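Local coordinates for protein DNA polymerase II large subunit (Pyrococcus horikoshii, PDB 5BKH) that carries a mini-intein that excises itself by protein splicing from the large subunit of archaeal DNA polymerase II, here in a domain-swapped form, at residues 55-60 against 156-161. Sequence-based numbering, arbitrary orientation.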
loop_
_atom_site.group_PDB
_atom_site.type_symbol
_atom_site.label_atom_id
_atom_site.label_comp_id
_atom_site.label_asym_id
_atom_site.label_seq_id
_atom_site.Cartn_x
_atom_site.Cartn_y
_atom_site.Cartn_z
ATOM N N ILE A 55 14.026 4.502 37.704
ATOM C CA ILE A 55 14.049 3.638 36.529
ATOM C C ILE A 55 15.391 3.783 35.826
ATOM O O ILE A 55 15.954 4.883 35.759
ATOM C CB ILE A 55 12.883 3.973 35.572
ATOM C CG1 ILE A 55 12.534 2.776 34.685
ATOM C CG2 ILE A 55 13.188 5.204 34.718
ATOM C CD1 ILE A 55 12.159 1.543 35.443
ATOM N N LYS A 56 15.917 2.661 35.334
ATOM C CA LYS A 56 16.983 2.686 34.341
ATOM C C LYS A 56 16.844 1.442 33.478
ATOM O O LYS A 56 16.413 0.391 33.953
ATOM C CB LYS A 56 18.372 2.759 34.989
ATOM C CG LYS A 56 18.850 4.184 35.261
ATOM C CD LYS A 56 20.312 4.380 34.917
ATOM C CE LYS A 56 20.947 5.419 35.828
ATOM N NZ LYS A 56 22.293 5.833 35.341
ATOM N N VAL A 57 17.182 1.570 32.199
ATOM C CA VAL A 57 17.074 0.451 31.267
ATOM C C VAL A 57 18.468 -0.101 31.008
ATOM O O VAL A 57 19.442 0.663 30.896
ATOM C CB VAL A 57 16.369 0.873 29.957
ATOM C CG1 VAL A 57 17.071 2.035 29.323
ATOM C CG2 VAL A 57 16.275 -0.285 28.981
ATOM N N TYR A 58 18.579 -1.434 30.930
ATOM C CA TYR A 58 19.859 -2.069 30.637
ATOM C C TYR A 58 20.090 -2.091 29.128
ATOM O O TYR A 58 19.275 -2.639 28.373
ATOM C CB TYR A 58 19.860 -3.478 31.215
ATOM C CG TYR A 58 20.290 -3.591 32.665
ATOM C CD1 TYR A 58 19.393 -4.007 33.652
ATOM C CD2 TYR A 58 21.620 -3.421 33.027
ATOM C CE1 TYR A 58 19.786 -4.125 34.966
ATOM C CE2 TYR A 58 22.026 -3.566 34.346
ATOM C CZ TYR A 58 21.100 -3.926 35.310
ATOM O OH TYR A 58 21.499 -4.075 36.621
ATOM N N SER A 59 21.194 -1.484 28.693
ATOM C CA SER A 59 21.592 -1.466 27.293
ATOM C C SER A 59 23.013 -2.009 27.140
ATOM O O SER A 59 23.608 -2.489 28.113
ATOM C CB SER A 59 21.489 -0.043 26.742
ATOM O OG SER A 59 21.532 -0.026 25.329
ATOM N N PHE A 60 23.577 -1.912 25.936
ATOM C CA PHE A 60 24.899 -2.452 25.648
ATOM C C PHE A 60 25.783 -1.384 25.023
ATOM O O PHE A 60 25.339 -0.628 24.153
ATOM C CB PHE A 60 24.814 -3.665 24.708
ATOM C CG PHE A 60 26.088 -4.463 24.628
ATOM C CD1 PHE A 60 26.385 -5.417 25.587
ATOM C CD2 PHE A 60 26.990 -4.256 23.598
ATOM C CE1 PHE A 60 27.552 -6.150 25.522
ATOM C CE2 PHE A 60 28.163 -4.988 23.525
ATOM C CZ PHE A 60 28.443 -5.936 24.486
ATOM N N LEU A 156 10.538 3.112 23.005
ATOM C CA LEU A 156 11.371 3.517 24.126
ATOM C C LEU A 156 12.447 4.451 23.601
ATOM O O LEU A 156 13.204 4.084 22.698
ATOM C CB LEU A 156 11.993 2.298 24.816
ATOM C CG LEU A 156 13.155 2.475 25.803
ATOM C CD1 LEU A 156 12.966 3.682 26.709
ATOM C CD2 LEU A 156 13.348 1.213 26.630
ATOM N N ASN A 157 12.506 5.653 24.158
ATOM C CA ASN A 157 13.585 6.589 23.883
ATOM C C ASN A 157 14.525 6.566 25.081
ATOM O O ASN A 157 14.139 6.943 26.193
ATOM C CB ASN A 157 13.047 7.992 23.617
ATOM C CG ASN A 157 12.456 8.130 22.230
ATOM O OD1 ASN A 157 12.843 7.412 21.304
ATOM N ND2 ASN A 157 11.517 9.059 22.074
ATOM N N ALA A 158 15.742 6.086 24.862
ATOM C CA ALA A 158 16.756 6.031 25.899
ATOM C C ALA A 158 17.934 6.899 25.486
ATOM O O ALA A 158 18.075 7.280 24.319
ATOM C CB ALA A 158 17.210 4.595 26.163
ATOM N N LYS A 159 18.774 7.222 26.459
ATOM C CA LYS A 159 19.880 8.139 26.235
ATOM C C LYS A 159 21.112 7.365 25.777
ATOM O O LYS A 159 21.461 6.335 26.366
ATOM C CB LYS A 159 20.167 8.936 27.509
ATOM C CG LYS A 159 21.491 9.675 27.521
ATOM C CD LYS A 159 22.035 9.781 28.936
ATOM C CE LYS A 159 21.088 10.577 29.827
ATOM N NZ LYS A 159 21.812 11.381 30.852
ATOM N N LYS A 160 21.740 7.850 24.701
ATOM C CA LYS A 160 22.975 7.298 24.151
ATOM C C LYS A 160 22.796 5.882 23.607
ATOM O O LYS A 160 22.777 5.678 22.389
ATOM C CB LYS A 160 24.091 7.319 25.201
ATOM C CG LYS A 160 25.478 7.603 24.636
ATOM C CD LYS A 160 26.498 7.825 25.745
ATOM C CE LYS A 160 27.922 7.680 25.233
ATOM N NZ LYS A 160 28.016 7.925 23.766
ATOM N N TYR A 161 22.671 4.902 24.495
ATOM C CA TYR A 161 22.624 3.496 24.110
ATOM C C TYR A 161 21.169 3.079 23.934
ATOM O O TYR A 161 20.417 2.995 24.912
ATOM C CB TYR A 161 23.333 2.642 25.157
ATOM C CG TYR A 161 24.706 3.167 25.516
ATOM C CD1 TYR A 161 25.679 3.348 24.540
ATOM C CD2 TYR A 161 25.017 3.512 26.823
ATOM C CE1 TYR A 161 26.935 3.836 24.862
ATOM C CE2 TYR A 161 26.268 3.999 27.157
ATOM C CZ TYR A 161 27.223 4.161 26.172
ATOM O OH TYR A 161 28.468 4.648 26.500
#
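Val57 divides its two methyls between Leu156 and Ala158. The Val57 CB is directed toward 156-161, and from it CG1 rises between the backbone N and the carbonyl carbon (chi1 56°) and meets Ala158 CB at 4.1 Å. CG2, the branch anti to the backbone N, instead comes tip to tip with Leu156: 4.0 Å separate Val57 CG2 from Leu156 CD2. Val164 touches both Val57 and Leu156, adding to this small apolar cluster.

Two residues along, Ser59 also faces the other segment. Its CB lies 3.6 Å from Tyr161 CB, and its OG approaches that same Tyr161 CB to 3.2 Å. The hydroxyl has its polar partner just beyond the tyrosine, in a hydrogen bond with Thr163 O. Past CB the Tyr161 side chain leads away, with Phe60 O set obliquely to its ring, 4.0 Å from CD1.

Strand 66-78 pairs antiparallel with both 55-61 and 153-158; Val57, Leu156 and Ala158 meet between the two, while Ser59 meets the loop after strand 153-158. A curled, largely antiparallel beta sheet of this kind is that of the all-beta Hint fold of inteins.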